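PDB 3GPK: PpiC-type peptidyl-prolyl cis-trans isomerase from Novosphingobium aromaticivorans, which probably catalyses cis-trans isomerisation of peptide bonds preceding proline in the periplasm, this chain being the PpiC-type (parvulin) domain of a longer protein. Local coordinates for residues E12-A16 and A46-A52; P70-T76 and V89-G93; M80-A86 and I97-I101. One frame throughout, in Å; residues are numbered along the deposited sequence.

Overall arrangement
The domain has the parvulin fold, a four-stranded antiparallel sheet with helices on both faces. Contact 1 joins strand 7-16 to the end of helix 42-49 and the loop after it, contact 2 lays helix 71-79 on the face away from helices 22-37 and 42-49, and contact 3 pairs strand 85-91 and its lead-in with strand 94-104. Their centres lie about 14 to 15 Å apart. Contacts 1 and 3 are probably stitched by a hydrogen bond between I13 O and I97 N (2.9 Å). F14 CE1 packs on I91 CD1 at 3.5 Å, joining contacts 1 and 2, while T76 CG2 meets A86 CB at 3.7 Å, joining contacts 2 and 3. The sulfate at contact 2 probably comes from the crystallisation liquor.

Contact 1 of 3, residues E12-A16 and A46-A52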
ATOM      1  N   GLU A  12      -1.654   0.577  -3.200  1.00  8.50           N
ATOM      2  CA  GLU A  12      -1.399  -0.743  -2.622  1.00  9.43           C
ATOM      3  C   GLU A  12      -1.182  -1.836  -3.653  1.00  8.92           C
ATOM      4  O   GLU A  12      -1.849  -1.873  -4.685  1.00 10.07           O
ATOM      5  CB  GLU A  12      -2.568  -1.176  -1.712  1.00  8.25           C
ATOM      6  CG  GLU A  12      -2.474  -2.646  -1.241  1.00  9.43           C
ATOM      7  CD  GLU A  12      -3.667  -3.104  -0.421  1.00 12.96           C
ATOM      8  OE1 GLU A  12      -4.802  -2.678  -0.730  1.00 14.78           O
ATOM      9  OE2 GLU A  12      -3.469  -3.904   0.523  1.00 12.67           O
ATOM     10  N   ILE A  13      -0.225  -2.715  -3.368  1.00  8.79           N
ATOM     11  CA  ILE A  13       0.041  -3.884  -4.195  1.00  7.85           C
ATOM     12  C   ILE A  13      -0.137  -5.039  -3.214  1.00  8.56           C
ATOM     13  O   ILE A  13       0.605  -5.144  -2.241  1.00  9.49           O
ATOM     14  CB  ILE A  13       1.485  -3.916  -4.749  1.00  8.24           C
ATOM     15  CG1 ILE A  13       1.686  -2.785  -5.769  1.00  9.12           C
ATOM     16  CG2 ILE A  13       1.750  -5.278  -5.385  1.00  9.48           C
ATOM     17  CD1 ILE A  13       3.095  -2.715  -6.360  1.00  8.74           C
ATOM     18  N   PHE A  14      -1.137  -5.880  -3.454  1.00  7.35           N
ATOM     19  CA  PHE A  14      -1.415  -7.009  -2.576  1.00  9.17           C
ATOM     20  C   PHE A  14      -1.059  -8.339  -3.212  1.00  9.69           C
ATOM     21  O   PHE A  14      -1.427  -8.600  -4.354  1.00  8.94           O
ATOM     22  CB  PHE A  14      -2.898  -7.015  -2.202  1.00  9.09           C
ATOM     23  CG  PHE A  14      -3.340  -8.268  -1.502  1.00 10.00           C
ATOM     24  CD1 PHE A  14      -2.868  -8.575  -0.231  1.00 10.30           C
ATOM     25  CD2 PHE A  14      -4.209  -9.153  -2.129  1.00 11.35           C
ATOM     26  CE1 PHE A  14      -3.252  -9.749   0.408  1.00 11.35           C
ATOM     27  CE2 PHE A  14      -4.598 -10.330  -1.502  1.00 10.94           C
ATOM     28  CZ  PHE A  14      -4.118 -10.629  -0.230  1.00 11.17           C
ATOM     29  N   LEU A  15      -0.342  -9.177  -2.468  1.00 10.32           N
ATOM     30  CA  LEU A  15       0.027 -10.501  -2.955  1.00 11.26           C
ATOM     31  C   LEU A  15      -0.540 -11.502  -1.958  1.00  9.62           C
ATOM     32  O   LEU A  15      -0.134 -11.533  -0.796  1.00  9.54           O
ATOM     33  CB  LEU A  15       1.546 -10.659  -3.036  1.00 11.46           C
ATOM     34  CG  LEU A  15       2.329  -9.710  -3.948  1.00 13.91           C
ATOM     35  CD1 LEU A  15       3.747 -10.241  -4.080  1.00 16.15           C
ATOM     36  CD2 LEU A  15       1.678  -9.622  -5.327  1.00 17.45           C
ATOM     37  N   ALA A  16      -1.492 -12.306  -2.417  1.00 11.01           N
ATOM     38  CA  ALA A  16      -2.131 -13.295  -1.555  1.00 12.33           C
ATOM     39  C   ALA A  16      -1.221 -14.480  -1.284  1.00 12.14           C
ATOM     40  O   ALA A  16      -0.430 -14.882  -2.137  1.00 13.49           O
ATOM     41  CB  ALA A  16      -3.431 -13.772  -2.195  1.00 14.12           C
ATOM     42  N   ALA A  46       1.810  -2.487  -9.844  1.00  8.10           N
ATOM     43  CA  ALA A  46       0.511  -2.828  -9.275  1.00  9.04           C
ATOM     44  C   ALA A  46      -0.346  -3.534 -10.325  1.00  9.25           C
ATOM     45  O   ALA A  46      -0.992  -4.533 -10.039  1.00  9.44           O
ATOM     46  CB  ALA A  46      -0.186  -1.568  -8.775  1.00  9.05           C
ATOM     47  N   ARG A  47      -0.351  -3.015 -11.548  1.00  8.85           N
ATOM     48  CA  ARG A  47      -1.140  -3.634 -12.606  1.00 10.44           C
ATOM     49  C   ARG A  47      -0.662  -5.051 -12.915  1.00 10.79           C
ATOM     50  O   ARG A  47      -1.463  -5.942 -13.212  1.00 12.82           O
ATOM     51  CB  ARG A  47      -1.088  -2.772 -13.871  1.00 11.38           C
ATOM     52  CG  ARG A  47      -1.946  -1.530 -13.764  1.00 13.38           C
ATOM     53  CD  ARG A  47      -1.753  -0.588 -14.928  1.00 17.03           C
ATOM     54  NE  ARG A  47      -2.823   0.403 -14.954  1.00 17.93           N
ATOM     55  CZ  ARG A  47      -2.842   1.465 -15.749  1.00 22.29           C
ATOM     56  NH1 ARG A  47      -1.837   1.686 -16.586  1.00 22.20           N
ATOM     57  NH2 ARG A  47      -3.879   2.294 -15.722  1.00 20.46           N
ATOM     58  N   GLN A  48       0.645  -5.264 -12.826  1.00  9.69           N
ATOM     59  CA  GLN A  48       1.220  -6.575 -13.110  1.00 10.41           C
ATOM     60  C   GLN A  48       1.108  -7.581 -11.967  1.00 11.67           C
ATOM     61  O   GLN A  48       0.797  -8.758 -12.189  1.00 12.70           O
ATOM     62  CB  GLN A  48       2.698  -6.413 -13.495  1.00 10.53           C
ATOM     63  CG  GLN A  48       3.526  -7.705 -13.521  1.00 10.91           C
ATOM     64  CD  GLN A  48       2.945  -8.777 -14.425  1.00 13.58           C
ATOM     65  OE1 GLN A  48       2.228  -8.478 -15.379  1.00 15.61           O
ATOM     66  NE2 GLN A  48       3.264 -10.031 -14.135  1.00 12.98           N
ATOM     67  N   TYR A  49       1.339  -7.115 -10.746  1.00 10.75           N
ATOM     68  CA  TYR A  49       1.345  -8.004  -9.591  1.00  9.58           C
ATOM     69  C   TYR A  49       0.224  -7.957  -8.569  1.00  8.67           C
ATOM     70  O   TYR A  49       0.003  -8.946  -7.875  1.00 11.99           O
ATOM     71  CB  TYR A  49       2.666  -7.826  -8.834  1.00  8.87           C
ATOM     72  CG  TYR A  49       3.884  -8.248  -9.618  1.00  8.91           C
ATOM     73  CD1 TYR A  49       4.114  -9.594  -9.913  1.00 10.33           C
ATOM     74  CD2 TYR A  49       4.806  -7.308 -10.071  1.00  9.31           C
ATOM     75  CE1 TYR A  49       5.232  -9.991 -10.639  1.00 12.25           C
ATOM     76  CE2 TYR A  49       5.932  -7.697 -10.801  1.00  9.19           C
ATOM     77  CZ  TYR A  49       6.135  -9.038 -11.080  1.00  9.78           C
ATOM     78  OH  TYR A  49       7.227  -9.438 -11.809  1.00 12.16           O
ATOM     79  N   SER A  50      -0.481  -6.840  -8.438  1.00  8.67           N
ATOM     80  CA  SER A  50      -1.503  -6.807  -7.406  1.00  8.67           C
ATOM     81  C   SER A  50      -2.643  -7.765  -7.666  1.00 10.76           C
ATOM     82  O   SER A  50      -3.150  -7.873  -8.785  1.00 12.50           O
ATOM     83  CB  SER A  50      -2.049  -5.397  -7.197  1.00  8.74           C
ATOM     84  OG  SER A  50      -2.793  -5.364  -5.984  1.00 10.66           O
ATOM     85  N   GLU A  51      -3.037  -8.467  -6.611  1.00 11.82           N
ATOM     86  CA  GLU A  51      -4.120  -9.428  -6.695  1.00 14.61           C
ATOM     87  C   GLU A  51      -5.410  -8.861  -6.117  1.00 15.36           C
ATOM     88  O   GLU A  51      -6.392  -9.574  -5.936  1.00 17.38           O
ATOM     89  CB  GLU A  51      -3.704 -10.713  -5.983  1.00 15.82           C
ATOM     90  CG  GLU A  51      -2.636 -11.472  -6.755  1.00 18.64           C
ATOM     91  CD  GLU A  51      -1.906 -12.498  -5.913  1.00 20.96           C
ATOM     92  OE1 GLU A  51      -2.560 -13.179  -5.103  1.00 23.50           O
ATOM     93  OE2 GLU A  51      -0.677 -12.633  -6.075  1.00 21.79           O
ATOM     94  N   ALA A  52      -5.394  -7.565  -5.831  1.00 15.16           N
ATOM     95  CA  ALA A  52      -6.564  -6.874  -5.312  1.00 17.63           C
ATOM     96  C   ALA A  52      -7.330  -6.319  -6.510  1.00 19.17           C
ATOM     97  O   ALA A  52      -6.767  -6.157  -7.594  1.00 18.73           O
ATOM     98  CB  ALA A  52      -6.144  -5.744  -4.389  1.00 16.41           C
TER
HETATM   99  O   HOH W   1      -3.857  -3.024  -5.896  1.00 13.33           O
HETATM  100  O   HOH W   2       0.814 -14.049  -4.370  1.00 17.04           O
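I13 lays its CG1 over A46, 3.7 Å from CB, and its CD1 reaches the backbone of the same alanine, packing the strand of the parvulin sheet against the last turn of helix 42-49. Two residues along the strand, L15 fills the next position: CD2 comes to 4.1 Å from Y49 CB and sits tightly against the carbonyl oxygen of Y49. Both strand side chains lie on the face covered by helices 22-37 and 42-49, where L15 also meets V25, A29 and I32 of helix 22-37.

Between these apolar contacts the chain leaves the helix at S50, and polar groups take over. S50 OG is turned anti to its own nitrogen (chi1 -166°), which carries it towards the strand, where F14 N donates to it at 3.1 Å along an almost straight line (176°). A52 N gives the same oxygen a weak bond, closing an ST turn, and a water joins it to E12 O. The next amide, E51 N, donates to F14 O at 2.8 Å.

The E51 chain, extended beyond CG, then runs across the F14 side chain at about a right angle and brings OE1 to A16 N, a weak bond of 3.0 Å. Its other oxygen, OE2, is joined through a water to A16 O. One residue on, the methyl of A52 meets F14 CB at 4.1 Å.

I13 and L15 direct their backbone bonds to I97 and F95 of strand 94-104, whereas both polar groups of the F14 backbone are taken by S50 and E51. The loop leaving the helix thus appears to take the place of a neighbouring strand beyond E12, whose backbone pairs with G59, supplying a hydroxyl, an amide and a carboxylate to the side of strand 7-16 turned away from 94-104.

Contact 2 of 3, residues P70-T76 and V89-G93; sequences PTELATT and VEIRG. With SO4 (sulfate ion), chain C.
L73 and I91 meet where helix 71-79 lies on the antiparallel sheet of the parvulin fold, the axes of 71-76 and 89-91 passing 8.1 Å apart at 150°. I91 holds CG1 between its backbone nitrogen and carbonyl carbon (chi1 57°), leaving CG2 to face the helix; this methyl lies 3.7 Å from L73 CG, and touches E72 CB and, more distantly, P70 CG. L73 CD2 rests on V89 CB at 3.7 Å. V89 splits its methyls: CG1 lies beside L73 CD2 and E72 O, while CG2 slides past T76, 3.7 Å from OG1. L73 continues inward to S96 and L98 of strand 94-104.

E72 CG lies 3.2 Å from E90 O, and the bend at chi2 (69°) turns the carboxylate along the strand. There a water donates to OE1 and accepts from R92 N. The same oxygen is 4.5 Å from R92 NH1 but well out of the guanidinium plane, so any attraction is probably one of charges alone. R92 extends from CG to NE, and the edge of its guanidinium meets a sulfate. This anion bridges the two segments: T71 OG1 donates to O3 at 2.6 Å, and R92 NH2 to O2 at 3.0 Å.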
ATOM      1  N   PRO A  70      -6.812  -2.641   7.325  1.00 13.77           N
ATOM      2  CA  PRO A  70      -6.675  -3.630   8.389  1.00 13.36           C
ATOM      3  C   PRO A  70      -5.599  -3.082   9.319  1.00 12.78           C
ATOM      4  O   PRO A  70      -4.744  -2.308   8.901  1.00 13.03           O
ATOM      5  CB  PRO A  70      -6.233  -4.883   7.640  1.00 15.74           C
ATOM      6  CG  PRO A  70      -5.481  -4.333   6.469  1.00 14.79           C
ATOM      7  CD  PRO A  70      -6.362  -3.187   6.034  1.00 13.90           C
ATOM      8  N   THR A  71      -5.648  -3.478  10.582  1.00 12.32           N
ATOM      9  CA  THR A  71      -4.702  -2.998  11.576  1.00 12.41           C
ATOM     10  C   THR A  71      -3.241  -2.907  11.127  1.00 12.79           C
ATOM     11  O   THR A  71      -2.604  -1.865  11.302  1.00 12.65           O
ATOM     12  CB  THR A  71      -4.798  -3.863  12.836  1.00 12.54           C
ATOM     13  OG1 THR A  71      -6.133  -3.778  13.351  1.00 12.68           O
ATOM     14  CG2 THR A  71      -3.814  -3.394  13.899  1.00 13.02           C
ATOM     15  N   GLU A  72      -2.724  -3.989  10.548  1.00 13.17           N
ATOM     16  CA  GLU A  72      -1.331  -4.037  10.098  1.00 14.44           C
ATOM     17  C   GLU A  72      -0.996  -2.904   9.136  1.00 13.77           C
ATOM     18  O   GLU A  72       0.059  -2.286   9.241  1.00 14.03           O
ATOM     19  CB  GLU A  72      -1.025  -5.372   9.407  1.00 16.75           C
ATOM     20  CG  GLU A  72      -1.111  -6.617  10.286  1.00 22.52           C
ATOM     21  CD  GLU A  72      -2.531  -6.951  10.708  1.00 26.09           C
ATOM     22  OE1 GLU A  72      -3.455  -6.807   9.880  1.00 26.06           O
ATOM     23  OE2 GLU A  72      -2.716  -7.369  11.870  1.00 31.75           O
ATOM     24  N   LEU A  73      -1.892  -2.637   8.193  1.00 13.19           N
ATOM     25  CA  LEU A  73      -1.650  -1.575   7.226  1.00 12.92           C
ATOM     26  C   LEU A  73      -1.954  -0.188   7.777  1.00 13.84           C
ATOM     27  O   LEU A  73      -1.291   0.791   7.417  1.00 14.23           O
ATOM     28  CB  LEU A  73      -2.462  -1.839   5.956  1.00 13.77           C
ATOM     29  CG  LEU A  73      -2.156  -3.195   5.317  1.00 14.91           C
ATOM     30  CD1 LEU A  73      -3.007  -3.381   4.073  1.00 14.57           C
ATOM     31  CD2 LEU A  73      -0.676  -3.281   4.968  1.00 15.48           C
ATOM     32  N   ALA A  74      -2.950  -0.102   8.655  1.00 13.10           N
ATOM     33  CA  ALA A  74      -3.325   1.170   9.266  1.00 13.38           C
ATOM     34  C   ALA A  74      -2.187   1.697  10.137  1.00 13.80           C
ATOM     35  O   ALA A  74      -1.826   2.876  10.068  1.00 13.72           O
ATOM     36  CB  ALA A  74      -4.583   0.989  10.111  1.00 11.86           C
ATOM     37  N   THR A  75      -1.620   0.820  10.957  1.00 13.21           N
ATOM     38  CA  THR A  75      -0.530   1.222  11.832  1.00 13.89           C
ATOM     39  C   THR A  75       0.741   1.549  11.041  1.00 14.09           C
ATOM     40  O   THR A  75       1.554   2.360  11.481  1.00 15.94           O
ATOM     41  CB  THR A  75      -0.238   0.138  12.902  1.00 13.57           C
ATOM     42  OG1 THR A  75       0.052  -1.112  12.271  1.00 17.06           O
ATOM     43  CG2 THR A  75      -1.445  -0.036  13.820  1.00 13.67           C
ATOM     44  N   THR A  76       0.904   0.935   9.869  1.00 13.21           N
ATOM     45  CA  THR A  76       2.072   1.208   9.033  1.00 12.19           C
ATOM     46  C   THR A  76       1.907   2.572   8.367  1.00 12.75           C
ATOM     47  O   THR A  76       2.832   3.393   8.353  1.00 12.53           O
ATOM     48  CB  THR A  76       2.249   0.146   7.909  1.00 11.60           C
ATOM     49  OG1 THR A  76       2.582  -1.125   8.478  1.00 13.92           O
ATOM     50  CG2 THR A  76       3.358   0.574   6.955  1.00 13.40           C
ATOM     51  N   VAL A  89       4.215  -5.704   4.087  1.00 10.30           N
ATOM     52  CA  VAL A  89       3.593  -5.809   5.399  1.00 10.07           C
ATOM     53  C   VAL A  89       2.672  -7.019   5.406  1.00 10.23           C
ATOM     54  O   VAL A  89       1.780  -7.126   4.562  1.00 10.43           O
ATOM     55  CB  VAL A  89       2.744  -4.558   5.720  1.00 10.00           C
ATOM     56  CG1 VAL A  89       2.095  -4.701   7.088  1.00 12.19           C
ATOM     57  CG2 VAL A  89       3.608  -3.309   5.671  1.00 12.62           C
ATOM     58  N   GLU A  90       2.876  -7.929   6.355  1.00 10.06           N
ATOM     59  CA  GLU A  90       2.022  -9.107   6.427  1.00 11.18           C
ATOM     60  C   GLU A  90       0.627  -8.776   6.935  1.00 12.30           C
ATOM     61  O   GLU A  90       0.470  -7.989   7.864  1.00 12.97           O
ATOM     62  CB  GLU A  90       2.621 -10.178   7.355  1.00 13.65           C
ATOM     63  CG  GLU A  90       1.713 -11.397   7.485  1.00 14.59           C
ATOM     64  CD  GLU A  90       2.265 -12.492   8.383  1.00 17.47           C
ATOM     65  OE1 GLU A  90       3.220 -12.233   9.144  1.00 21.45           O
ATOM     66  OE2 GLU A  90       1.725 -13.617   8.332  1.00 17.14           O
ATOM     67  N   ILE A  91      -0.380  -9.366   6.299  1.00 12.57           N
ATOM     68  CA  ILE A  91      -1.765  -9.213   6.729  1.00 13.21           C
ATOM     69  C   ILE A  91      -2.318 -10.630   6.701  1.00 14.32           C
ATOM     70  O   ILE A  91      -1.650 -11.541   6.225  1.00 14.58           O
ATOM     71  CB  ILE A  91      -2.595  -8.280   5.812  1.00 12.91           C
ATOM     72  CG1 ILE A  91      -2.577  -8.779   4.365  1.00 12.23           C
ATOM     73  CG2 ILE A  91      -2.065  -6.859   5.925  1.00 14.33           C
ATOM     74  CD1 ILE A  91      -3.465  -7.969   3.450  1.00 13.43           C
ATOM     75  N   ARG A  92      -3.527 -10.837   7.205  1.00 16.08           N
ATOM     76  CA  ARG A  92      -4.062 -12.189   7.242  1.00 18.30           C
ATOM     77  C   ARG A  92      -3.965 -12.986   5.944  1.00 17.66           C
ATOM     78  O   ARG A  92      -3.519 -14.131   5.954  1.00 18.23           O
ATOM     79  CB  ARG A  92      -5.515 -12.176   7.721  1.00 21.40           C
ATOM     80  CG  ARG A  92      -5.691 -11.655   9.131  1.00 27.25           C
ATOM     81  CD  ARG A  92      -7.092 -11.941   9.643  1.00 31.23           C
ATOM     82  NE  ARG A  92      -7.279 -11.472  11.012  1.00 36.19           N
ATOM     83  CZ  ARG A  92      -7.298 -10.190  11.364  1.00 37.88           C
ATOM     84  NH1 ARG A  92      -7.143  -9.245  10.444  1.00 38.42           N
ATOM     85  NH2 ARG A  92      -7.470  -9.854  12.637  1.00 38.19           N
ATOM     86  N   GLY A  93      -4.359 -12.381   4.829  1.00 15.72           N
ATOM     87  CA  GLY A  93      -4.343 -13.095   3.563  1.00 14.54           C
ATOM     88  C   GLY A  93      -3.112 -13.024   2.679  1.00 11.64           C
ATOM     89  O   GLY A  93      -3.132 -13.540   1.560  1.00 12.99           O
TER
HETATM   90  S   SO4 C 600      -7.749  -6.851  14.500  1.00 25.91           S
HETATM   91  O1  SO4 C 600      -9.013  -6.408  15.122  1.00 28.48           O
HETATM   92  O2  SO4 C 600      -7.918  -6.909  13.035  1.00 26.86           O
HETATM   93  O3  SO4 C 600      -6.679  -5.894  14.843  1.00 26.81           O
HETATM   94  O4  SO4 C 600      -7.383  -8.195  14.997  1.00 27.18           O
HETATM   95  O   HOH W   3      -4.897  -8.584   8.488  1.00 24.13           O

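Contact 3 of 3, residues M80-A86 and I97-I101; sequences MGPGQLA and ILYLI
L85 and A86 run antiparallel to Y99 and L98, L85 facing Y99 as a non-hydrogen-bonded pair and A86 facing L98 as a hydrogen-bonded pair, A86 N donating to L98 O and L98 N to A86 O, both at 2.9 Å. This is the open end of the beta hairpin of strands 85-91 and 94-104 in the parvulin sheet. The pairing carries on beyond the strand: L100 N donates to Q84 O at 3.1 Å, and L100 O accepts from G83 N at 2.8 Å. The type II turn from G81 to Q84, with G83 at positive phi, presents these groups.

Side chains fall on two faces. Alongside A86 and L98, the selenomethionine M80 crosses L98 at about a right angle, SE 4.1 Å from L98 CB, and the bend at chi3 (78°) tucks CE beside L100 N and CB. L100 CD2 comes to 3.6 Å from G81 O. L73 and T76 of helix 71-79 add to this face.

On the other face L85 CD2 comes obliquely to Y99 CD1, 3.6 Å away. With CG opposite the backbone N (chi1 -179°), the Y99 ring is set beside the turn, its edge meeting the carbonyl oxygens of G83 and Q84. At the end of that ring a water donates to G83 O and lies 3.1 Å from Y99 OH.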
HETATM    1  N   MSE A  80       4.092   6.460   8.146  1.00 20.22           N
HETATM    2  CA  MSE A  80       4.755   6.771   6.880  1.00 19.84           C
HETATM    3  C   MSE A  80       4.878   8.251   6.558  1.00 19.65           C
HETATM    4  O   MSE A  80       4.014   9.048   6.907  1.00 20.14           O
HETATM    5  CB  MSE A  80       4.018   6.111   5.720  1.00 18.88           C
HETATM    6  CG  MSE A  80       4.054   4.610   5.706  1.00 19.22           C
HETATM    7 SE   MSE A  80       2.932   3.991   4.276  1.00 24.51          SE
HETATM    8  CE  MSE A  80       4.131   4.312   2.783  1.00 12.36           C
ATOM      9  N   GLY A  81       5.964   8.603   5.875  1.00 20.71           N
ATOM     10  CA  GLY A  81       6.173   9.975   5.461  1.00 19.95           C
ATOM     11  C   GLY A  81       5.639  10.066   4.045  1.00 19.92           C
ATOM     12  O   GLY A  81       5.617   9.054   3.345  1.00 16.95           O
ATOM     13  N   PRO A  82       5.209  11.247   3.582  1.00 20.29           N
ATOM     14  CA  PRO A  82       4.682  11.363   2.220  1.00 20.59           C
ATOM     15  C   PRO A  82       5.668  10.957   1.126  1.00 19.37           C
ATOM     16  O   PRO A  82       6.867  11.230   1.221  1.00 20.09           O
ATOM     17  CB  PRO A  82       4.276  12.833   2.137  1.00 22.66           C
ATOM     18  CG  PRO A  82       5.285  13.497   3.014  1.00 23.25           C
ATOM     19  CD  PRO A  82       5.347  12.574   4.207  1.00 22.57           C
ATOM     20  N   GLY A  83       5.151  10.288   0.099  1.00 17.36           N
ATOM     21  CA  GLY A  83       5.977   9.856  -1.013  1.00 16.26           C
ATOM     22  C   GLY A  83       6.860   8.652  -0.751  1.00 14.08           C
ATOM     23  O   GLY A  83       7.689   8.301  -1.589  1.00 15.74           O
ATOM     24  N   GLN A  84       6.695   8.012   0.403  1.00 11.54           N
ATOM     25  CA  GLN A  84       7.508   6.851   0.724  1.00 11.70           C
ATOM     26  C   GLN A  84       6.768   5.547   0.469  1.00 11.57           C
ATOM     27  O   GLN A  84       5.545   5.522   0.374  1.00 11.43           O
ATOM     28  CB  GLN A  84       7.954   6.897   2.185  1.00 13.64           C
ATOM     29  CG  GLN A  84       8.689   8.169   2.565  1.00 16.49           C
ATOM     30  CD  GLN A  84       9.257   8.118   3.966  1.00 20.56           C
ATOM     31  OE1 GLN A  84       9.595   9.151   4.548  1.00 21.35           O
ATOM     32  NE2 GLN A  84       9.373   6.915   4.515  1.00 20.81           N
ATOM     33  N   LEU A  85       7.542   4.473   0.354  1.00 11.77           N
ATOM     34  CA  LEU A  85       7.020   3.125   0.146  1.00 11.21           C
ATOM     35  C   LEU A  85       7.191   2.395   1.470  1.00 12.34           C
ATOM     36  O   LEU A  85       8.110   2.696   2.227  1.00 13.92           O
ATOM     37  CB  LEU A  85       7.836   2.401  -0.925  1.00 10.87           C
ATOM     38  CG  LEU A  85       7.750   2.918  -2.358  1.00 10.72           C
ATOM     39  CD1 LEU A  85       8.973   2.442  -3.152  1.00 13.13           C
ATOM     40  CD2 LEU A  85       6.454   2.435  -2.990  1.00 12.64           C
ATOM     41  N   ALA A  86       6.314   1.435   1.754  1.00  9.92           N
ATOM     42  CA  ALA A  86       6.414   0.665   2.987  1.00 11.60           C
ATOM     43  C   ALA A  86       6.067  -0.791   2.707  1.00 10.87           C
ATOM     44  O   ALA A  86       5.257  -1.084   1.839  1.00 11.86           O
ATOM     45  CB  ALA A  86       5.470   1.232   4.046  1.00 11.92           C
ATOM     46  N   ILE A  97       2.216  -3.950  -0.144  1.00  8.84           N
ATOM     47  CA  ILE A  97       3.244  -2.938  -0.292  1.00  6.72           C
ATOM     48  C   ILE A  97       2.432  -1.651  -0.385  1.00  8.12           C
ATOM     49  O   ILE A  97       1.476  -1.573  -1.155  1.00  9.51           O
ATOM     50  CB  ILE A  97       4.056  -3.117  -1.596  1.00  6.78           C
ATOM     51  CG1 ILE A  97       4.758  -4.478  -1.593  1.00  9.83           C
ATOM     52  CG2 ILE A  97       5.089  -1.989  -1.727  1.00  7.57           C
ATOM     53  CD1 ILE A  97       5.426  -4.818  -2.928  1.00  8.91           C
ATOM     54  N   LEU A  98       2.795  -0.648   0.405  1.00  7.72           N
ATOM     55  CA  LEU A  98       2.063   0.611   0.380  1.00  8.21           C
ATOM     56  C   LEU A  98       2.900   1.757  -0.156  1.00 10.06           C
ATOM     57  O   LEU A  98       4.127   1.760  -0.050  1.00  9.97           O
ATOM     58  CB  LEU A  98       1.587   0.977   1.787  1.00  9.21           C
ATOM     59  CG  LEU A  98       0.727  -0.032   2.535  1.00  9.87           C
ATOM     60  CD1 LEU A  98       0.457   0.515   3.930  1.00 12.79           C
ATOM     61  CD2 LEU A  98      -0.578  -0.295   1.778  1.00 10.71           C
ATOM     62  N   TYR A  99       2.209   2.731  -0.739  1.00  9.43           N
ATOM     63  CA  TYR A  99       2.837   3.923  -1.280  1.00 10.88           C
ATOM     64  C   TYR A  99       1.976   5.099  -0.841  1.00 11.08           C
ATOM     65  O   TYR A  99       0.806   5.197  -1.217  1.00 10.64           O
ATOM     66  CB  TYR A  99       2.904   3.838  -2.808  1.00 12.42           C
ATOM     67  CG  TYR A  99       3.568   5.024  -3.481  1.00 13.88           C
ATOM     68  CD1 TYR A  99       4.699   5.623  -2.927  1.00 16.66           C
ATOM     69  CD2 TYR A  99       3.087   5.518  -4.692  1.00 16.58           C
ATOM     70  CE1 TYR A  99       5.338   6.688  -3.565  1.00 20.02           C
ATOM     71  CE2 TYR A  99       3.718   6.583  -5.337  1.00 21.00           C
ATOM     72  CZ  TYR A  99       4.843   7.160  -4.767  1.00 21.58           C
ATOM     73  OH  TYR A  99       5.468   8.209  -5.401  1.00 24.82           O
ATOM     74  N   LEU A 100       2.541   5.977  -0.020  1.00 10.95           N
ATOM     75  CA  LEU A 100       1.794   7.136   0.446  1.00 11.79           C
ATOM     76  C   LEU A 100       1.869   8.240  -0.602  1.00 12.74           C
ATOM     77  O   LEU A 100       2.796   9.052  -0.613  1.00 14.13           O
ATOM     78  CB  LEU A 100       2.334   7.625   1.789  1.00 12.56           C
ATOM     79  CG  LEU A 100       1.491   8.730   2.441  1.00 12.23           C
ATOM     80  CD1 LEU A 100       0.032   8.295   2.538  1.00 12.91           C
ATOM     81  CD2 LEU A 100       2.046   9.034   3.825  1.00 13.98           C
ATOM     82  N   ILE A 101       0.871   8.255  -1.482  1.00 12.13           N
ATOM     83  CA  ILE A 101       0.787   9.215  -2.574  1.00 15.75           C
ATOM     84  C   ILE A 101       0.520  10.649  -2.132  1.00 16.30           C
ATOM     85  O   ILE A 101       1.159  11.581  -2.611  1.00 17.37           O
ATOM     86  CB  ILE A 101      -0.323   8.808  -3.569  1.00 15.63           C
ATOM     87  CG1 ILE A 101      -0.045   7.405  -4.117  1.00 18.59           C
ATOM     88  CG2 ILE A 101      -0.412   9.833  -4.690  1.00 18.52           C
ATOM     89  CD1 ILE A 101      -1.209   6.791  -4.874  1.00 18.68           C
TER
HETATM   90  O   HOH W   4       7.956   9.476  -3.959  1.00 16.12           O